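Local coordinates for glycerol uptake operon antiterminator regulatory protein (Listeria monocytogenes str. 4b, PDB 3KTS) that probably regulates the glycerol uptake operon by transcription antitermination in response to glycerol 3-phosphate, using a TIM-barrel domain, at residues L108-S113 with I131-G136; V126-I131 with L149-I154. One frame throughout, in Å; residues are numbered along the deposited sequence.

Interaction 1 of 2, residues L108-S113 with I131-G136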
# COMPACT_ATOMS: atom_id res chain seq x y z
N LEU A 108 0.18 0.63 -8.99
CA LEU A 108 0.37 0.39 -10.40
C LEU A 108 0.08 -1.06 -10.71
O LEU A 108 0.47 -1.95 -9.96
CB LEU A 108 1.81 0.72 -10.79
CG LEU A 108 1.98 1.44 -12.12
CD1 LEU A 108 1.77 2.93 -11.91
CD2 LEU A 108 3.35 1.17 -12.72
N PHE A 109 -0.63 -1.30 -11.82
CA PHE A 109 -0.96 -2.65 -12.26
C PHE A 109 -0.12 -3.01 -13.48
O PHE A 109 -0.37 -2.50 -14.58
CB PHE A 109 -2.44 -2.77 -12.63
CG PHE A 109 -3.39 -2.47 -11.50
CD1 PHE A 109 -3.17 -2.97 -10.22
CD2 PHE A 109 -4.54 -1.73 -11.73
CE1 PHE A 109 -4.06 -2.70 -9.18
CE2 PHE A 109 -5.44 -1.45 -10.71
CZ PHE A 109 -5.20 -1.94 -9.43
N MET A 110 0.85 -3.91 -13.30
CA MET A 110 1.65 -4.44 -14.41
C MET A 110 0.80 -5.32 -15.35
O MET A 110 0.84 -6.55 -15.28
CB MET A 110 2.88 -5.20 -13.90
CG MET A 110 3.94 -4.34 -13.18
SD MET A 110 4.51 -2.89 -14.11
CE MET A 110 5.20 -3.66 -15.57
N ILE A 111 0.04 -4.67 -16.22
CA ILE A 111 -0.89 -5.35 -17.11
C ILE A 111 -0.24 -5.55 -18.47
O ILE A 111 -0.07 -6.68 -18.92
CB ILE A 111 -2.23 -4.56 -17.25
CG1 ILE A 111 -2.94 -4.45 -15.91
CG2 ILE A 111 -3.15 -5.23 -18.24
CD1 ILE A 111 -4.13 -3.50 -15.92
N ASP A 112 0.10 -4.44 -19.12
CA ASP A 112 0.74 -4.44 -20.43
C ASP A 112 1.78 -3.32 -20.56
O ASP A 112 2.07 -2.63 -19.58
CB ASP A 112 -0.32 -4.36 -21.55
CG ASP A 112 -1.37 -3.28 -21.32
OD1 ASP A 112 -1.00 -2.14 -20.97
OD2 ASP A 112 -2.57 -3.56 -21.52
N SER A 113 2.35 -3.16 -21.75
CA SER A 113 3.32 -2.11 -22.03
C SER A 113 2.69 -0.71 -21.96
O SER A 113 3.37 0.26 -21.63
CB SER A 113 3.93 -2.31 -23.41
OG SER A 113 2.95 -2.15 -24.43
N ILE A 131 5.67 3.44 -4.39
CA ILE A 131 4.80 2.78 -5.38
C ILE A 131 4.54 1.31 -5.08
O ILE A 131 5.47 0.55 -4.85
CB ILE A 131 5.29 2.94 -6.85
CG1 ILE A 131 6.81 2.99 -6.92
CG2 ILE A 131 4.72 4.21 -7.45
CD1 ILE A 131 7.38 3.34 -8.29
N GLU A 132 3.27 0.92 -5.07
CA GLU A 132 2.93 -0.50 -4.96
C GLU A 132 2.76 -1.09 -6.37
O GLU A 132 1.95 -0.59 -7.15
CB GLU A 132 1.66 -0.70 -4.12
CG GLU A 132 1.32 -2.14 -3.78
CD GLU A 132 0.01 -2.29 -3.00
OE1 GLU A 132 -1.06 -1.86 -3.51
OE2 GLU A 132 0.04 -2.85 -1.88
N LEU A 133 3.53 -2.12 -6.68
CA LEU A 133 3.39 -2.84 -7.96
C LEU A 133 2.64 -4.15 -7.79
O LEU A 133 2.90 -4.91 -6.86
CB LEU A 133 4.75 -3.10 -8.60
CG LEU A 133 5.27 -2.10 -9.64
CD1 LEU A 133 5.62 -0.74 -9.03
CD2 LEU A 133 6.47 -2.68 -10.38
N LEU A 134 1.70 -4.40 -8.70
CA LEU A 134 0.94 -5.64 -8.73
C LEU A 134 0.96 -6.23 -10.15
O LEU A 134 0.87 -5.49 -11.12
CB LEU A 134 -0.50 -5.43 -8.26
CG LEU A 134 -0.67 -4.85 -6.85
CD1 LEU A 134 -0.84 -3.36 -6.93
CD2 LEU A 134 -1.85 -5.46 -6.12
N PRO A 135 1.10 -7.57 -10.27
CA PRO A 135 1.30 -8.55 -9.22
C PRO A 135 2.72 -8.54 -8.70
O PRO A 135 3.62 -7.98 -9.34
CB PRO A 135 1.01 -9.88 -9.92
CG PRO A 135 1.41 -9.64 -11.31
CD PRO A 135 1.05 -8.21 -11.60
N GLY A 136 2.92 -9.16 -7.54
CA GLY A 136 4.22 -9.22 -6.88
C GLY A 136 5.02 -10.44 -7.25
O GLY A 136 6.03 -10.75 -6.60
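Leu108 and Phe109 pair in parallel with Leu133 and Leu134 where two adjacent strands of the barrel run out at their C-terminal ends. Three backbone bonds join the two segments, and the ladder runs on toward Gln106, which bonds to Glu132. Leu108 N gives its hydrogen to Glu132 O at 2.8 Å, with 161° at the hydrogen. Leu134 then uses both its polar groups, its N reaching Leu108 O at 3.0 Å and its O accepting from Met110 N at 2.7 Å, thus straddling Phe109. Leu134 O also receives a CA-H...O contact from Phe109 CA at 3.6 Å. Leu133 makes no backbone bond across this pair; it bonds to Ile154 and Gly156 of the next strand. The peptide after Leu134 is cis, leading into Pro135, whose nitrogen has no hydrogen to offer.

On the helix side, Leu108 and Leu133 are packed beneath helices 113-126 and 139-149, and Met110 CG touches Leu133 CD2 at 4.1 Å. On the other face, Phe109 and Leu134 lie side by side, pointing the same way. CG of Phe109 is anti to the carbonyl carbon, beside the backbone N (chi1 -60°), and CE1 comes to 4.0 Å from Leu134 CD1, oblique to the ring. Beyond the ladder, Asp112 OD1 caps Ala115 N at the start of helix 113-126.

The strand ends are thus joined by backbone hydrogen bonds with apolar side chains on both faces, while the buried Glu132 carboxylate is satisfied elsewhere, by a salt bridge to Arg107 NE and a hydrogen bond to Thr177 OG1.

Interaction 2 of 2, residues V126-I131 with L149-I154; sequences VQPDCI and LHIPVI
A beta-alpha-beta crossover of the TIM barrel, strand 130-134, helix 139-149, strand 153-156, brings together the loops that enter its two parallel strands. Ile131 is the pivot of the pairing. Its N donates to Pro152 O at 3.0 Å, in the plane of that carbonyl, and its O accepts from Ile154 N at 2.7 Å, the donor tilted 24° from the carbonyl plane. The two bonds straddle Val153, whose CG1 meets Ile131 CG1 at 3.7 Å as the side chains cross obliquely on the helix side of the sheet.

Ahead of the strands, Ile151 turns toward the incoming loop 127-129. Its CD1 lies 4.0 Å from Pro128 CD, the two side chains crossing at about a right angle, while its CG2 sits against Cys130 CA at 3.7 Å. Ile123 of helix 113-126 touches Pro128, Ile131 and Ile151, closing this hydrophobic cluster from the helix layer. At the margin, Gln127 OE1 lies against Ile151 CD1, while Gln127 NE2 donates to Gln124 O; Asp129 OD2 accepts from Ala104 N.

On the opposite face, toward the barrel interior, Cys130 has SG anti to its backbone N (chi1 -168°), which lays the sulfur against Ile154 CG1 at 3.7 Å.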
# COMPACT_ATOMS: atom_id res chain seq x y z
N VAL A 126 3.37 12.98 -10.54
CA VAL A 126 2.83 13.22 -9.20
C VAL A 126 3.85 13.01 -8.07
O VAL A 126 3.62 13.44 -6.94
CB VAL A 126 1.53 12.43 -8.92
CG1 VAL A 126 0.50 12.67 -10.03
CG2 VAL A 126 1.82 10.94 -8.77
N GLN A 127 4.96 12.37 -8.41
CA GLN A 127 6.06 12.10 -7.49
C GLN A 127 5.60 11.46 -6.18
O GLN A 127 5.65 12.09 -5.13
CB GLN A 127 6.89 13.37 -7.22
CG GLN A 127 7.77 13.80 -8.38
CD GLN A 127 8.78 12.73 -8.76
OE1 GLN A 127 9.51 12.21 -7.91
NE2 GLN A 127 8.82 12.40 -10.05
N PRO A 128 5.16 10.19 -6.24
CA PRO A 128 4.63 9.60 -5.03
C PRO A 128 5.75 9.28 -4.06
O PRO A 128 6.90 9.14 -4.46
CB PRO A 128 3.99 8.31 -5.53
CG PRO A 128 4.77 7.94 -6.72
CD PRO A 128 5.16 9.23 -7.37
N ASP A 129 5.40 9.19 -2.78
CA ASP A 129 6.35 8.82 -1.74
C ASP A 129 6.80 7.38 -1.92
O ASP A 129 7.90 7.02 -1.52
CB ASP A 129 5.73 9.00 -0.35
CG ASP A 129 5.37 10.44 -0.04
OD1 ASP A 129 6.14 11.36 -0.41
OD2 ASP A 129 4.30 10.67 0.58
N CYS A 130 5.94 6.58 -2.53
CA CYS A 130 6.17 5.15 -2.69
C CYS A 130 5.33 4.61 -3.86
O CYS A 130 4.38 5.27 -4.27
CB CYS A 130 5.79 4.44 -1.39
SG CYS A 130 6.31 2.75 -1.25
N ILE A 131 5.67 3.44 -4.39
CA ILE A 131 4.80 2.78 -5.38
C ILE A 131 4.54 1.31 -5.08
O ILE A 131 5.47 0.55 -4.85
CB ILE A 131 5.29 2.94 -6.85
CG1 ILE A 131 6.81 2.99 -6.92
CG2 ILE A 131 4.72 4.21 -7.45
CD1 ILE A 131 7.38 3.34 -8.29
N LEU A 149 13.78 5.39 -11.60
CA LEU A 149 13.75 6.68 -10.92
C LEU A 149 14.49 6.62 -9.59
O LEU A 149 15.13 7.60 -9.19
CB LEU A 149 12.30 7.13 -10.69
CG LEU A 149 11.40 7.17 -11.93
CD1 LEU A 149 10.49 5.96 -11.97
CD2 LEU A 149 10.59 8.46 -11.96
N HIS A 150 14.42 5.48 -8.92
CA HIS A 150 14.47 5.44 -7.47
C HIS A 150 13.43 6.37 -6.85
O HIS A 150 13.77 7.43 -6.33
CB HIS A 150 15.87 5.81 -6.97
CG HIS A 150 16.35 4.98 -5.82
ND1 HIS A 150 16.43 3.60 -5.88
CD2 HIS A 150 16.76 5.33 -4.58
CE1 HIS A 150 16.88 3.14 -4.73
NE2 HIS A 150 17.09 4.17 -3.92
N ILE A 151 12.17 5.97 -6.92
CA ILE A 151 11.34 5.85 -5.73
C ILE A 151 11.25 4.41 -5.25
O ILE A 151 11.30 3.48 -6.05
CB ILE A 151 9.91 6.38 -5.98
CG1 ILE A 151 9.95 7.88 -6.32
CG2 ILE A 151 9.02 6.13 -4.77
CD1 ILE A 151 9.02 8.27 -7.44
N PRO A 152 11.13 4.23 -3.94
CA PRO A 152 10.95 2.90 -3.35
C PRO A 152 9.66 2.23 -3.84
O PRO A 152 8.63 2.90 -3.95
CB PRO A 152 10.86 3.19 -1.85
CG PRO A 152 10.32 4.57 -1.78
CD PRO A 152 10.88 5.30 -2.95
N VAL A 153 9.73 0.94 -4.12
CA VAL A 153 8.55 0.18 -4.54
C VAL A 153 8.19 -0.98 -3.60
O VAL A 153 9.06 -1.72 -3.15
CB VAL A 153 8.58 -0.26 -6.06
CG1 VAL A 153 9.56 0.57 -6.87
CG2 VAL A 153 8.87 -1.74 -6.25
N ILE A 154 6.91 -1.08 -3.26
CA ILE A 154 6.35 -2.25 -2.60
C ILE A 154 5.85 -3.14 -3.73
O ILE A 154 5.45 -2.64 -4.77
CB ILE A 154 5.14 -1.89 -1.69
CG1 ILE A 154 5.48 -0.77 -0.70
CG2 ILE A 154 4.61 -3.12 -0.92
CD1 ILE A 154 6.13 -1.23 0.58

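In the fold
Strand 130-134 carries both contacts, pairing with strand 103-109 in interaction 1 and with strand 153-156 in interaction 2; Ile131 lies in both ranges but makes its cross-segment contacts in interaction 2. The two centres are 13 Å apart, interaction 2 at the strand starts and interaction 1 at their C-terminal ends. Between them the ladder probably continues through Leu133 N to Ile154 O at 2.8 Å, and on the helix side Leu133 CD1 packs on Val153 CB at 4.2 Å. In TIM barrels the C-terminal strand ends form the usual ligand-binding mouth; the Leu134 side chain lies about 4 Å from a bound unidentified molecule, which may come from the crystallisation liquor and marks a pocket at most.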